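Local coordinates for uncharacterized protein (Bacteroides uniformis, PDB 4JPQ) that is of unknown function but, as a member of carbohydrate-binding family 9, probably binds carbohydrate, at residues 88-93 with 155-160; 101-106 with 164-169; 111-116 with 130-135. One frame throughout, in Å; residues are numbered along the deposited sequence.

Contact 1: residues 88-93 with 155-160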
loop_
_atom_site.group_PDB
_atom_site.type_symbol
_atom_site.label_atom_id
_atom_site.label_comp_id
_atom_site.label_asym_id
_atom_site.label_seq_id
_atom_site.Cartn_x
_atom_site.Cartn_y
_atom_site.Cartn_z
ATOM N N ALA A 88 -6.512 11.408 -1.114
ATOM C CA ALA A 88 -5.466 11.112 -0.105
ATOM C C ALA A 88 -5.335 9.605 -0.156
ATOM O O ALA A 88 -6.293 8.887 0.153
ATOM C CB ALA A 88 -5.866 11.570 1.288
ATOM N N CYS A 89 -4.158 9.137 -0.558
ATOM C CA CYS A 89 -3.959 7.742 -0.895
ATOM C C CYS A 89 -2.648 7.155 -0.424
ATOM O O CYS A 89 -1.611 7.801 -0.550
ATOM C CB CYS A 89 -4.025 7.686 -2.423
ATOM S SG CYS A 89 -3.801 6.097 -3.225
ATOM N N VAL A 90 -2.719 5.914 0.077
ATOM C CA VAL A 90 -1.545 5.112 0.458
ATOM C C VAL A 90 -1.494 3.939 -0.520
ATOM O O VAL A 90 -2.547 3.456 -0.983
ATOM C CB VAL A 90 -1.552 4.605 1.901
ATOM C CG1 VAL A 90 -1.417 5.784 2.854
ATOM C CG2 VAL A 90 -2.778 3.752 2.226
ATOM N N GLU A 91 -0.272 3.509 -0.842
ATOM C CA GLU A 91 -0.048 2.501 -1.872
ATOM C C GLU A 91 0.991 1.452 -1.461
ATOM O O GLU A 91 1.887 1.734 -0.667
ATOM C CB GLU A 91 0.402 3.189 -3.175
ATOM C CG GLU A 91 -0.478 4.356 -3.647
ATOM C CD GLU A 91 -0.035 5.014 -4.946
ATOM O OE1 GLU A 91 1.021 4.663 -5.492
ATOM O OE2 GLU A 91 -0.747 5.918 -5.421
ATOM N N PHE A 92 0.827 0.248 -2.017
ATOM C CA PHE A 92 1.726 -0.895 -1.843
ATOM C C PHE A 92 1.949 -1.522 -3.218
ATOM O O PHE A 92 0.990 -1.948 -3.857
ATOM C CB PHE A 92 1.106 -1.928 -0.895
ATOM C CG PHE A 92 1.898 -3.220 -0.765
ATOM C CD1 PHE A 92 3.264 -3.200 -0.468
ATOM C CD2 PHE A 92 1.265 -4.465 -0.878
ATOM C CE1 PHE A 92 3.986 -4.383 -0.315
ATOM C CE2 PHE A 92 1.979 -5.648 -0.717
ATOM C CZ PHE A 92 3.341 -5.605 -0.437
ATOM N N PHE A 93 3.197 -1.539 -3.670
ATOM C CA PHE A 93 3.585 -2.117 -4.965
ATOM C C PHE A 93 4.464 -3.317 -4.638
ATOM O O PHE A 93 5.327 -3.204 -3.770
ATOM C CB PHE A 93 4.400 -1.128 -5.803
ATOM C CG PHE A 93 3.584 -0.077 -6.535
ATOM C CD1 PHE A 93 2.606 0.689 -5.889
ATOM C CD2 PHE A 93 3.866 0.216 -7.872
ATOM C CE1 PHE A 93 1.895 1.674 -6.579
ATOM C CE2 PHE A 93 3.162 1.199 -8.558
ATOM C CZ PHE A 93 2.170 1.925 -7.913
ATOM N N TRP A 155 -5.286 9.903 10.222
ATOM C CA TRP A 155 -6.051 8.723 9.809
ATOM C C TRP A 155 -5.178 7.503 9.691
ATOM O O TRP A 155 -3.962 7.619 9.642
ATOM C CB TRP A 155 -6.831 8.956 8.514
ATOM C CG TRP A 155 -6.027 9.356 7.320
ATOM C CD1 TRP A 155 -5.551 10.602 7.036
ATOM C CD2 TRP A 155 -5.686 8.533 6.197
ATOM N NE1 TRP A 155 -4.901 10.597 5.824
ATOM C CE2 TRP A 155 -4.964 9.335 5.294
ATOM C CE3 TRP A 155 -5.914 7.187 5.870
ATOM C CZ2 TRP A 155 -4.468 8.843 4.091
ATOM C CZ3 TRP A 155 -5.407 6.694 4.662
ATOM C CH2 TRP A 155 -4.693 7.519 3.796
ATOM N N GLU A 156 -5.832 6.341 9.698
ATOM C CA GLU A 156 -5.184 5.046 9.598
ATOM C C GLU A 156 -5.947 4.176 8.610
ATOM O O GLU A 156 -7.153 4.347 8.418
ATOM C CB GLU A 156 -5.133 4.347 10.956
ATOM C CG GLU A 156 -4.542 5.209 12.067
ATOM C CD GLU A 156 -4.310 4.469 13.381
ATOM O OE1 GLU A 156 -4.466 3.232 13.425
ATOM O OE2 GLU A 156 -3.947 5.141 14.376
ATOM N N LEU A 157 -5.229 3.239 8.001
ATOM C CA LEU A 157 -5.780 2.351 6.989
ATOM C C LEU A 157 -5.099 0.996 7.009
ATOM O O LEU A 157 -3.891 0.930 7.213
ATOM C CB LEU A 157 -5.644 2.993 5.606
ATOM C CG LEU A 157 -6.192 2.213 4.395
ATOM C CD1 LEU A 157 -6.829 3.155 3.389
ATOM C CD2 LEU A 157 -5.162 1.310 3.718
ATOM N N VAL A 158 -5.891 -0.052 6.731
ATOM C CA VAL A 158 -5.453 -1.428 6.747
ATOM C C VAL A 158 -5.881 -2.153 5.494
ATOM O O VAL A 158 -6.981 -1.933 4.999
ATOM C CB VAL A 158 -6.059 -2.163 7.959
ATOM C CG1 VAL A 158 -5.924 -3.686 7.867
ATOM C CG2 VAL A 158 -5.415 -1.655 9.230
HETATM N N MSE A 159 -4.994 -3.020 5.016
HETATM C CA MSE A 159 -5.247 -3.894 3.882
HETATM C C MSE A 159 -4.833 -5.282 4.296
HETATM O O MSE A 159 -3.733 -5.470 4.829
HETATM C CB MSE A 159 -4.420 -3.493 2.650
HETATM C CG MSE A 159 -4.946 -2.230 1.989
HETATM SE SE MSE A 159 -4.062 -1.994 0.251
HETATM C CE MSE A 159 -2.706 -0.611 0.646
ATOM N N VAL A 160 -5.713 -6.253 4.066
ATOM C CA VAL A 160 -5.436 -7.681 4.297
ATOM C C VAL A 160 -5.439 -8.285 2.883
ATOM O O VAL A 160 -6.497 -8.428 2.272
ATOM C CB VAL A 160 -6.495 -8.331 5.191
ATOM C CG1 VAL A 160 -6.176 -9.800 5.438
ATOM C CG2 VAL A 160 -6.603 -7.574 6.501
#
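V90 lies between W155 and L157 and divides its two methyls between them. CG1, anti to the carbonyl carbon (chi1 -67°), meets CH2 of the W155 indole at 3.8 Å, an oblique approach; CG2 touches L157 CD2 at 3.7 Å. In both pairs the side chains slide past each other in opposite directions. W155 CG sits between backbone N and carbonyl carbon (chi1 58°), and the ring beyond it brings CH2 to V90 and CZ2 to 4.2 Å from A88 CB. The indole NE1 is hydrogen-bonded to E70 OE2 on strand 61-70, while CH2 and CZ2 of the six-membered ring make the contacts. The two strands lie in what are probably the facing layers of a beta sandwich, consistent with the carbohydrate-binding family 9 fold: the axes of 89-93 and 155-160 come within 9.3 Å and are inclined at 32°, running in broadly the same direction, and contact is through side chains. Farther along, selenomethionine M159 brings its terminal CE to 4.3 Å from F92 CB, and the same methyl lies 4.4 Å from the carbonyl O of V90. F92 in turn packs on F105 and Y66.

Contact 2: residues 101-106 with 164-169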
loop_
_atom_site.group_PDB
_atom_site.type_symbol
_atom_site.label_atom_id
_atom_site.label_comp_id
_atom_site.label_asym_id
_atom_site.label_seq_id
_atom_site.Cartn_x
_atom_site.Cartn_y
_atom_site.Cartn_z
ATOM N N ARG A 101 6.692 -9.277 -13.704
ATOM C CA ARG A 101 5.338 -8.892 -13.343
ATOM C C ARG A 101 5.294 -8.373 -11.903
ATOM O O ARG A 101 5.987 -8.897 -11.014
ATOM C CB ARG A 101 4.363 -10.056 -13.472
ATOM C CG ARG A 101 4.089 -10.523 -14.889
ATOM C CD ARG A 101 2.897 -11.502 -14.805
ATOM N NE ARG A 101 2.749 -12.487 -15.890
ATOM C CZ ARG A 101 1.944 -12.393 -16.962
ATOM N NH1 ARG A 101 1.170 -11.319 -17.204
ATOM N NH2 ARG A 101 1.927 -13.405 -17.841
ATOM N N TYR A 102 4.504 -7.323 -11.695
ATOM C CA TYR A 102 4.299 -6.725 -10.359
ATOM C C TYR A 102 2.849 -6.280 -10.231
ATOM O O TYR A 102 2.116 -6.218 -11.237
ATOM C CB TYR A 102 5.244 -5.531 -10.092
ATOM C CG TYR A 102 4.905 -4.286 -10.861
ATOM C CD1 TYR A 102 5.297 -4.128 -12.202
ATOM C CD2 TYR A 102 4.164 -3.260 -10.268
ATOM C CE1 TYR A 102 4.962 -2.979 -12.924
ATOM C CE2 TYR A 102 3.811 -2.115 -10.983
ATOM C CZ TYR A 102 4.215 -1.973 -12.298
ATOM O OH TYR A 102 3.870 -0.841 -12.978
ATOM N N TYR A 103 2.482 -5.955 -8.994
ATOM C CA TYR A 103 1.152 -5.503 -8.636
ATOM C C TYR A 103 1.219 -4.180 -7.895
ATOM O O TYR A 103 2.204 -3.902 -7.221
ATOM C CB TYR A 103 0.506 -6.514 -7.705
ATOM C CG TYR A 103 0.291 -7.869 -8.314
ATOM C CD1 TYR A 103 1.294 -8.841 -8.287
ATOM C CD2 TYR A 103 -0.936 -8.201 -8.901
ATOM C CE1 TYR A 103 1.082 -10.109 -8.832
ATOM C CE2 TYR A 103 -1.159 -9.460 -9.445
ATOM C CZ TYR A 103 -0.152 -10.412 -9.409
ATOM O OH TYR A 103 -0.361 -11.660 -9.943
ATOM N N ASN A 104 0.173 -3.374 -8.031
ATOM C CA ASN A 104 0.050 -2.115 -7.288
ATOM C C ASN A 104 -1.322 -2.073 -6.619
ATOM O O ASN A 104 -2.347 -2.215 -7.290
ATOM C CB ASN A 104 0.284 -0.868 -8.158
ATOM C CG ASN A 104 -0.608 -0.813 -9.376
ATOM O OD1 ASN A 104 -0.652 -1.758 -10.132
ATOM N ND2 ASN A 104 -1.330 0.289 -9.564
ATOM N N PHE A 105 -1.312 -1.923 -5.295
ATOM C CA PHE A 105 -2.507 -1.834 -4.477
ATOM C C PHE A 105 -2.554 -0.395 -4.001
ATOM O O PHE A 105 -1.742 -0.011 -3.166
ATOM C CB PHE A 105 -2.414 -2.784 -3.278
ATOM C CG PHE A 105 -2.340 -4.229 -3.657
ATOM C CD1 PHE A 105 -1.122 -4.804 -3.991
ATOM C CD2 PHE A 105 -3.477 -5.025 -3.647
ATOM C CE1 PHE A 105 -1.046 -6.144 -4.325
ATOM C CE2 PHE A 105 -3.403 -6.370 -3.987
ATOM C CZ PHE A 105 -2.191 -6.929 -4.323
ATOM N N GLU A 106 -3.473 0.394 -4.555
ATOM C CA GLU A 106 -3.624 1.803 -4.200
ATOM C C GLU A 106 -4.984 1.935 -3.542
ATOM O O GLU A 106 -5.986 1.505 -4.112
ATOM C CB GLU A 106 -3.507 2.671 -5.453
ATOM C CG GLU A 106 -2.214 2.433 -6.235
ATOM C CD GLU A 106 -2.013 3.347 -7.434
ATOM O OE1 GLU A 106 -2.673 4.391 -7.535
ATOM O OE2 GLU A 106 -1.163 3.022 -8.289
ATOM N N SER A 164 -4.063 -15.338 -2.871
ATOM C CA SER A 164 -4.893 -15.482 -4.086
ATOM C C SER A 164 -5.138 -14.176 -4.837
ATOM O O SER A 164 -5.445 -14.216 -6.025
ATOM C CB SER A 164 -6.242 -16.115 -3.746
ATOM O OG SER A 164 -6.922 -15.358 -2.755
ATOM N N ALA A 165 -5.026 -13.023 -4.163
ATOM C CA ALA A 165 -5.171 -11.707 -4.835
ATOM C C ALA A 165 -4.046 -11.394 -5.821
ATOM O O ALA A 165 -4.178 -10.440 -6.588
ATOM C CB ALA A 165 -5.302 -10.580 -3.842
ATOM N N PHE A 166 -2.943 -12.153 -5.809
ATOM C CA PHE A 166 -1.922 -12.028 -6.853
ATOM C C PHE A 166 -2.497 -12.783 -8.067
ATOM O O PHE A 166 -2.040 -13.869 -8.443
ATOM C CB PHE A 166 -0.590 -12.603 -6.383
ATOM C CG PHE A 166 0.033 -11.848 -5.240
ATOM C CD1 PHE A 166 0.273 -10.484 -5.343
ATOM C CD2 PHE A 166 0.453 -12.506 -4.093
ATOM C CE1 PHE A 166 0.867 -9.782 -4.300
ATOM C CE2 PHE A 166 1.073 -11.821 -3.059
ATOM C CZ PHE A 166 1.272 -10.452 -3.155
ATOM N N PHE A 167 -3.474 -12.134 -8.698
ATOM C CA PHE A 167 -4.339 -12.738 -9.727
ATOM C C PHE A 167 -3.710 -13.253 -11.013
ATOM O O PHE A 167 -4.363 -14.009 -11.739
ATOM C CB PHE A 167 -5.570 -11.846 -10.019
ATOM C CG PHE A 167 -5.273 -10.536 -10.713
ATOM C CD1 PHE A 167 -4.923 -9.403 -9.992
ATOM C CD2 PHE A 167 -5.417 -10.425 -12.092
ATOM C CE1 PHE A 167 -4.670 -8.196 -10.635
ATOM C CE2 PHE A 167 -5.175 -9.220 -12.747
ATOM C CZ PHE A 167 -4.795 -8.102 -12.014
ATOM N N GLN A 168 -2.473 -12.837 -11.288
ATOM C CA GLN A 168 -1.694 -13.330 -12.428
ATOM C C GLN A 168 -0.657 -14.405 -12.024
ATOM O O GLN A 168 0.193 -14.759 -12.842
ATOM C CB GLN A 168 -0.986 -12.171 -13.128
ATOM C CG GLN A 168 -1.908 -11.099 -13.698
ATOM C CD GLN A 168 -1.143 -9.927 -14.302
ATOM O OE1 GLN A 168 -0.032 -9.599 -13.873
ATOM N NE2 GLN A 168 -1.734 -9.289 -15.302
ATOM N N HIS A 169 -0.737 -14.935 -10.793
ATOM C CA HIS A 169 0.189 -15.976 -10.278
ATOM C C HIS A 169 -0.528 -17.054 -9.472
ATOM O O HIS A 169 -1.688 -16.883 -9.094
ATOM C CB HIS A 169 1.260 -15.333 -9.374
ATOM C CG HIS A 169 2.185 -14.395 -10.087
ATOM N ND1 HIS A 169 1.870 -13.079 -10.331
ATOM C CD2 HIS A 169 3.418 -14.585 -10.608
ATOM C CE1 HIS A 169 2.862 -12.499 -10.982
ATOM N NE2 HIS A 169 3.815 -13.392 -11.160
#
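Y103 and H169 both hold CG anti to the carbonyl carbon (chi1 -63° and -65°), and the rings beyond meet with Y103 OH beside H169 ND1. Two hydrogen bonds hold Y103 OH. The backbone N-H of Q168 donates to it at 2.8 Å, bent to 141° at the hydrogen, and H169 ND1 lies 2.7 Å from it in a bond whose direction is open. Both nitrogens lie at the edge of the tyrosine ring, near its plane, and together they hold the hydroxyl. One face of the ring is covered by F166, whose CD1 lies over the rim, 3.5 Å from Y103 CD1, with the two rings inclined obliquely. F167 comes from another direction: the Y103 edge points at its face, offset, with Y103 CE2 at 3.8 Å from F167 CD1. F166 also reaches inward, its CE1 meeting the edge of the F105 ring at CE1, 4.1 Å away, while F105 packs on I115. At the outer end R101 CB rests 3.8 Å from H169 CE1, and its CD approaches Q168 OE1 as the two chains cross at about a right angle. The loop turns tightly here: F166 is the centre of an inverse gamma turn and also begins a type I beta turn to H169, closed by H169 N to F166 O. Y103, F166, F167 and H169 form an aromatic cluster that joins strand 102-108 to the loop following strand 152-162.

Contact 3: residues 111-116 with 130-135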
loop_
_atom_site.group_PDB
_atom_site.type_symbol
_atom_site.label_atom_id
_atom_site.label_comp_id
_atom_site.label_asym_id
_atom_site.label_seq_id
_atom_site.Cartn_x
_atom_site.Cartn_y
_atom_site.Cartn_z
ATOM N N GLY A 111 -11.327 3.985 1.806
ATOM C CA GLY A 111 -11.346 2.542 1.567
ATOM C C GLY A 111 -11.529 2.064 0.139
ATOM O O GLY A 111 -11.519 0.854 -0.090
ATOM N N ARG A 112 -11.734 2.971 -0.816
ATOM C CA ARG A 112 -11.840 2.589 -2.232
ATOM C C ARG A 112 -10.455 2.101 -2.643
ATOM O O ARG A 112 -9.451 2.783 -2.347
ATOM C CB ARG A 112 -12.197 3.770 -3.130
ATOM C CG ARG A 112 -13.508 4.478 -2.887
ATOM C CD ARG A 112 -14.737 3.591 -3.063
ATOM N NE ARG A 112 -15.203 3.063 -1.779
ATOM C CZ ARG A 112 -15.884 3.761 -0.852
ATOM N NH1 ARG A 112 -16.178 5.067 -1.003
ATOM N NH2 ARG A 112 -16.251 3.150 0.273
ATOM N N LEU A 113 -10.413 0.967 -3.346
ATOM C CA LEU A 113 -9.156 0.321 -3.759
ATOM C C LEU A 113 -9.023 0.124 -5.262
ATOM O O LEU A 113 -9.996 -0.189 -5.949
ATOM C CB LEU A 113 -9.083 -1.055 -3.107
ATOM C CG LEU A 113 -7.967 -2.065 -3.418
ATOM C CD1 LEU A 113 -6.628 -1.605 -2.872
ATOM C CD2 LEU A 113 -8.337 -3.428 -2.846
ATOM N N LEU A 114 -7.787 0.266 -5.728
ATOM C CA LEU A 114 -7.379 0.016 -7.110
ATOM C C LEU A 114 -6.269 -1.034 -7.067
ATOM O O LEU A 114 -5.341 -0.926 -6.235
ATOM C CB LEU A 114 -6.816 1.281 -7.748
ATOM C CG LEU A 114 -6.046 1.160 -9.077
ATOM C CD1 LEU A 114 -6.992 0.859 -10.216
ATOM C CD2 LEU A 114 -5.263 2.425 -9.370
ATOM N N ILE A 115 -6.372 -2.029 -7.951
ATOM C CA ILE A 115 -5.336 -3.046 -8.120
ATOM C C ILE A 115 -5.091 -3.247 -9.608
ATOM O O ILE A 115 -6.045 -3.399 -10.362
ATOM C CB ILE A 115 -5.696 -4.445 -7.564
ATOM C CG1 ILE A 115 -6.231 -4.393 -6.140
ATOM C CG2 ILE A 115 -4.458 -5.355 -7.592
ATOM C CD1 ILE A 115 -6.744 -5.736 -5.637
ATOM N N GLN A 116 -3.827 -3.233 -10.017
ATOM C CA GLN A 116 -3.460 -3.646 -11.369
ATOM C C GLN A 116 -2.356 -4.685 -11.243
ATOM O O GLN A 116 -1.731 -4.825 -10.174
ATOM C CB GLN A 116 -2.970 -2.507 -12.230
ATOM C CG GLN A 116 -3.924 -1.367 -12.499
ATOM C CD GLN A 116 -3.146 -0.116 -12.869
ATOM O OE1 GLN A 116 -2.691 0.647 -11.998
ATOM N NE2 GLN A 116 -2.948 0.080 -14.154
ATOM N N GLU A 130 -14.233 -9.933 -8.107
ATOM C CA GLU A 130 -13.905 -11.117 -7.291
ATOM C C GLU A 130 -12.575 -10.894 -6.532
ATOM O O GLU A 130 -12.506 -11.097 -5.312
ATOM C CB GLU A 130 -13.831 -12.368 -8.200
ATOM C CG GLU A 130 -13.616 -13.721 -7.518
ATOM C CD GLU A 130 -14.807 -14.228 -6.706
ATOM O OE1 GLU A 130 -15.977 -13.915 -7.036
ATOM O OE2 GLU A 130 -14.566 -14.983 -5.736
ATOM N N VAL A 131 -11.561 -10.411 -7.256
ATOM C CA VAL A 131 -10.221 -10.149 -6.699
ATOM C C VAL A 131 -10.231 -8.928 -5.767
ATOM O O VAL A 131 -9.576 -8.946 -4.722
ATOM C CB VAL A 131 -9.160 -9.981 -7.815
ATOM C CG1 VAL A 131 -7.789 -9.627 -7.236
ATOM C CG2 VAL A 131 -9.058 -11.248 -8.661
ATOM N N LEU A 132 -10.942 -7.866 -6.150
ATOM C CA LEU A 132 -11.102 -6.688 -5.272
ATOM C C LEU A 132 -11.784 -7.102 -3.968
ATOM O O LEU A 132 -11.387 -6.635 -2.890
ATOM C CB LEU A 132 -11.917 -5.594 -5.956
ATOM C CG LEU A 132 -11.217 -4.903 -7.126
ATOM C CD1 LEU A 132 -12.247 -4.223 -8.024
ATOM C CD2 LEU A 132 -10.156 -3.924 -6.626
ATOM N N GLY A 133 -12.785 -7.994 -4.097
ATOM C CA GLY A 133 -13.515 -8.591 -2.982
ATOM C C GLY A 133 -12.654 -9.414 -2.033
ATOM O O GLY A 133 -12.999 -9.542 -0.865
HETATM N N MSE A 134 -11.563 -9.996 -2.532
HETATM C CA MSE A 134 -10.618 -10.747 -1.691
HETATM C C MSE A 134 -9.863 -9.862 -0.714
HETATM O O MSE A 134 -9.569 -10.300 0.398
HETATM C CB MSE A 134 -9.562 -11.492 -2.525
HETATM C CG MSE A 134 -10.074 -12.716 -3.250
HETATM SE SE MSE A 134 -8.709 -13.244 -4.580
HETATM C CE MSE A 134 -9.921 -14.445 -5.566
ATOM N N VAL A 135 -9.550 -8.628 -1.108
ATOM C CA VAL A 135 -8.744 -7.725 -0.265
ATOM C C VAL A 135 -9.636 -7.024 0.738
ATOM O O VAL A 135 -10.427 -6.156 0.374
ATOM C CB VAL A 135 -7.958 -6.679 -1.082
ATOM C CG1 VAL A 135 -7.133 -5.791 -0.153
ATOM C CG2 VAL A 135 -7.058 -7.366 -2.106
#
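L132 lays its CD2 methyl against strand 113-118 between L113 and I115: it is 3.8 Å from the carbonyl O of L113 and 4.0 Å from I115 CG1. The contact packs a short helix on a strand of the probable beta sandwich. The axes of 130-134 and 113-116 come within 9.5 Å, with 120° between their directions, and strand 136-139 follows in the chain. Strand 152-162 adjoins this packing, M159 touching L113 and I161 touching V135. L113 CG is anti to the backbone N (chi1 174°); from it CD2 comes to 3.7 Å from V135 CB and nearly as close to V135 CG1, the two side chains crossing at about a right angle. The backbone N of V135 is bonded to the O of L132, and its CB is directed toward 111-116. The same L113 CD2 also faces L132 CD2, more loosely, so one methyl serves two neighbours. I115 carries the rest of the contact. The I115 and L132 side chains slide past each other in opposite directions, and beyond CG1 the isoleucine is extended, CD1 lying anti to CA (chi2 173°), which carries that methyl towards the helix. There it meets V131, at a looser 4.3 Å to CG1. All five touching residues are buried and the contact is wholly apolar apart from the L113 carbonyl. I115 and V135 reach toward each other tip to tip, I115 CD1 ending 3.9 Å from V135 CG2.

From the N terminus, strand 89-95 supplies the first half of contact 1, and strand 102-108, its antiparallel neighbour, opens contact 2 before contact 1 has closed. Strand 113-118 follows as the next neighbour and opens contact 3, which closes first, at 130-135, and is nested inside the loops of both others. Strand 152-162 then closes contact 1, and the loop after it closes contact 2, so contacts 1 and 2 cross along the chain. Contact 1 joins the two layers of the probable sandwich, contact 2 ties strand 102-108 to the loop beyond strand 152-162, and contact 3 adds the short helix. M134 meets S164 where contacts 2 and 3 adjoin.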